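Local coordinates for envelopment polyprotein (Bovine Schmallenberg virus BH80/Germany/2011, PDB 7A56), which probably drives fusion of the viral envelope with a host cell membrane during entry, as a class II membrane fusion glycoprotein, at residues C387-C393 and T421-C427. Residues are numbered along the deposited sequence; the frame is centred on the assembly and turned at random.
Sequences CSIKSNC and TVSVSVC. With PO4 (phosphate ion), chain J.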
loop_
_atom_site.group_PDB
_atom_site.type_symbol
_atom_site.label_atom_id
_atom_site.label_comp_id
_atom_site.label_asym_id
_atom_site.label_seq_id
_atom_site.Cartn_x
_atom_site.Cartn_y
_atom_site.Cartn_z
ATOM N N CYS A 387 -9.726 6.363 21.752
ATOM C CA CYS A 387 -11.033 5.740 21.874
ATOM C C CYS A 387 -11.421 4.998 20.615
ATOM O O CYS A 387 -11.153 5.452 19.512
ATOM C CB CYS A 387 -12.121 6.780 22.122
ATOM S SG CYS A 387 -11.983 7.541 23.700
ATOM N N SER A 388 -12.158 3.917 20.786
ATOM C CA SER A 388 -12.862 3.343 19.643
ATOM C C SER A 388 -13.962 4.292 19.134
ATOM O O SER A 388 -14.759 4.816 19.919
ATOM C CB SER A 388 -13.479 2.015 20.067
ATOM O OG SER A 388 -13.774 1.252 18.935
ATOM N N ILE A 389 -14.034 4.516 17.824
ATOM C CA ILE A 389 -15.142 5.297 17.274
ATOM C C ILE A 389 -15.997 4.352 16.436
ATOM O O ILE A 389 -15.467 3.550 15.649
ATOM C CB ILE A 389 -14.638 6.553 16.520
ATOM C CG1 ILE A 389 -15.822 7.369 15.968
ATOM C CG2 ILE A 389 -13.550 6.249 15.466
ATOM C CD1 ILE A 389 -15.430 8.798 15.521
ATOM N N LYS A 390 -17.316 4.387 16.660
ATOM C CA LYS A 390 -18.260 3.566 15.900
ATOM C C LYS A 390 -19.434 4.404 15.379
ATOM O O LYS A 390 -19.703 5.495 15.874
ATOM C CB LYS A 390 -18.760 2.394 16.760
ATOM C CG LYS A 390 -17.578 1.447 17.139
ATOM C CD LYS A 390 -18.009 0.134 17.698
ATOM C CE LYS A 390 -16.770 -0.657 18.135
ATOM N NZ LYS A 390 -15.709 -0.765 17.092
ATOM N N SER A 391 -20.152 3.876 14.387
ATOM C CA SER A 391 -21.318 4.553 13.835
ATOM C C SER A 391 -22.223 3.522 13.174
ATOM O O SER A 391 -21.799 2.402 12.861
ATOM C CB SER A 391 -20.920 5.651 12.820
ATOM O OG SER A 391 -22.032 6.223 12.110
ATOM N N ASN A 392 -23.493 3.907 12.993
ATOM C CA ASN A 392 -24.351 3.133 12.106
ATOM C C ASN A 392 -23.919 3.302 10.654
ATOM O O ASN A 392 -24.163 2.419 9.830
ATOM C CB ASN A 392 -25.826 3.511 12.287
ATOM C CG ASN A 392 -26.094 4.990 12.052
ATOM O OD1 ASN A 392 -25.303 5.848 12.430
ATOM N ND2 ASN A 392 -27.206 5.288 11.418
ATOM N N CYS A 393 -23.242 4.394 10.336
ATOM C CA CYS A 393 -22.646 4.539 9.026
ATOM C C CYS A 393 -21.264 3.909 9.005
ATOM O O CYS A 393 -20.721 3.501 10.038
ATOM C CB CYS A 393 -22.580 6.016 8.642
ATOM S SG CYS A 393 -24.186 6.811 8.737
ATOM N N THR A 421 -31.089 9.033 10.760
ATOM C CA THR A 421 -30.391 9.490 11.952
ATOM C C THR A 421 -28.976 8.944 11.884
ATOM O O THR A 421 -28.782 7.752 11.625
ATOM C CB THR A 421 -31.073 9.017 13.242
ATOM O OG1 THR A 421 -32.464 9.365 13.222
ATOM C CG2 THR A 421 -30.416 9.659 14.450
ATOM N N VAL A 422 -27.999 9.807 12.107
ATOM C CA VAL A 422 -26.617 9.382 12.247
ATOM C C VAL A 422 -26.342 9.186 13.728
ATOM O O VAL A 422 -26.584 10.093 14.532
ATOM C CB VAL A 422 -25.650 10.410 11.645
ATOM C CG1 VAL A 422 -24.240 10.029 11.998
ATOM C CG2 VAL A 422 -25.841 10.522 10.137
ATOM N N SER A 423 -25.876 7.993 14.083
ATOM C CA SER A 423 -25.411 7.655 15.430
ATOM C C SER A 423 -23.897 7.506 15.439
ATOM O O SER A 423 -23.321 6.975 14.486
ATOM C CB SER A 423 -26.040 6.350 15.912
ATOM O OG SER A 423 -25.887 6.243 17.317
ATOM N N VAL A 424 -23.254 7.962 16.520
ATOM C CA VAL A 424 -21.808 7.871 16.659
ATOM C C VAL A 424 -21.494 7.615 18.128
ATOM O O VAL A 424 -22.095 8.221 19.024
ATOM C CB VAL A 424 -21.068 9.142 16.180
ATOM C CG1 VAL A 424 -19.577 9.036 16.524
ATOM C CG2 VAL A 424 -21.273 9.398 14.657
ATOM N N SER A 425 -20.540 6.722 18.371
ATOM C CA SER A 425 -20.056 6.483 19.723
ATOM C C SER A 425 -18.554 6.698 19.728
ATOM O O SER A 425 -17.863 6.371 18.750
ATOM C CB SER A 425 -20.447 5.067 20.226
ATOM O OG SER A 425 -19.618 4.035 19.708
ATOM N N VAL A 426 -18.057 7.277 20.823
ATOM C CA VAL A 426 -16.622 7.447 21.060
ATOM C C VAL A 426 -16.318 6.965 22.486
ATOM O O VAL A 426 -16.831 7.534 23.450
ATOM C CB VAL A 426 -16.210 8.916 20.892
ATOM C CG1 VAL A 426 -14.711 9.062 21.117
ATOM C CG2 VAL A 426 -16.646 9.432 19.471
ATOM N N CYS A 427 -15.470 5.951 22.618
ATOM C CA CYS A 427 -15.301 5.243 23.911
ATOM C C CYS A 427 -16.714 4.832 24.345
ATOM O O CYS A 427 -17.484 4.272 23.553
ATOM C CB CYS A 427 -14.529 6.123 24.903
ATOM S SG CYS A 427 -12.665 6.014 24.887
HETATM P P PO4 J . -17.283 -2.496 14.238
HETATM O O1 PO4 J . -17.489 -3.394 13.048
HETATM O O2 PO4 J . -18.293 -1.357 14.182
HETATM O O3 PO4 J . -15.886 -1.922 14.285
HETATM O O4 PO4 J . -17.467 -3.301 15.501
HETATM O O HOH W 1 -17.213 3.572 20.830
#
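Two neighbouring antiparallel strands, 385-391 and 422-426, meet here as the central pair of a four-stranded sheet, one layer of the C-terminal β-sandwich, consistent with the immunoglobulin-like domain III of class II fusion proteins. The pair illustrates a general rule: a regular ladder fixes register, while side chains and a covalent bond finish its ends. Lys390 and Ser425 form the hydrogen-bonded pair, each backbone N reaching the other's O at 2.9 Å; Ile389 with Val426 and Ser391 with Val424 are the flanking non-hydrogen-bonded pairs. Alternation then sorts the faces. Ile389, Val424 and Val426, with Ser391, turn inward, Ile389 CG1 lying 4.1 Å from both Val424 CG1 and Val426 CG2, and this face packs on strands 356-365 and 408-414 of the facing sheet. Lys390 and Ser425 occupy the other face, where the lysine extends outward and its NZ binds phosphate O3 at 3.0 Å; Lys398 of the same chain and Gln197 of the second subunit also bind that ion, probably acquired from the crystallisation liquor. At one end the Cys387–Cys427 disulfide ties the strands together; beside it Cys427 N donates to Ser388 O at 3.0 Å, and a water links Ser388 O, Ser425 OG and Cys427 O. From the last bridge onward, side chains supplement a weakened backbone link, Asn392 N to Ser423 O at 3.4 Å. Ser391 OG donates to Ser423 O at 2.8 Å and accepts from Cys393 N in an ST turn. Asn392 grips the partner's backbone edge twice, its OD1 accepting from Ser423 N at 2.8 Å and its ND2 donating to Thr421 O at 2.9 Å.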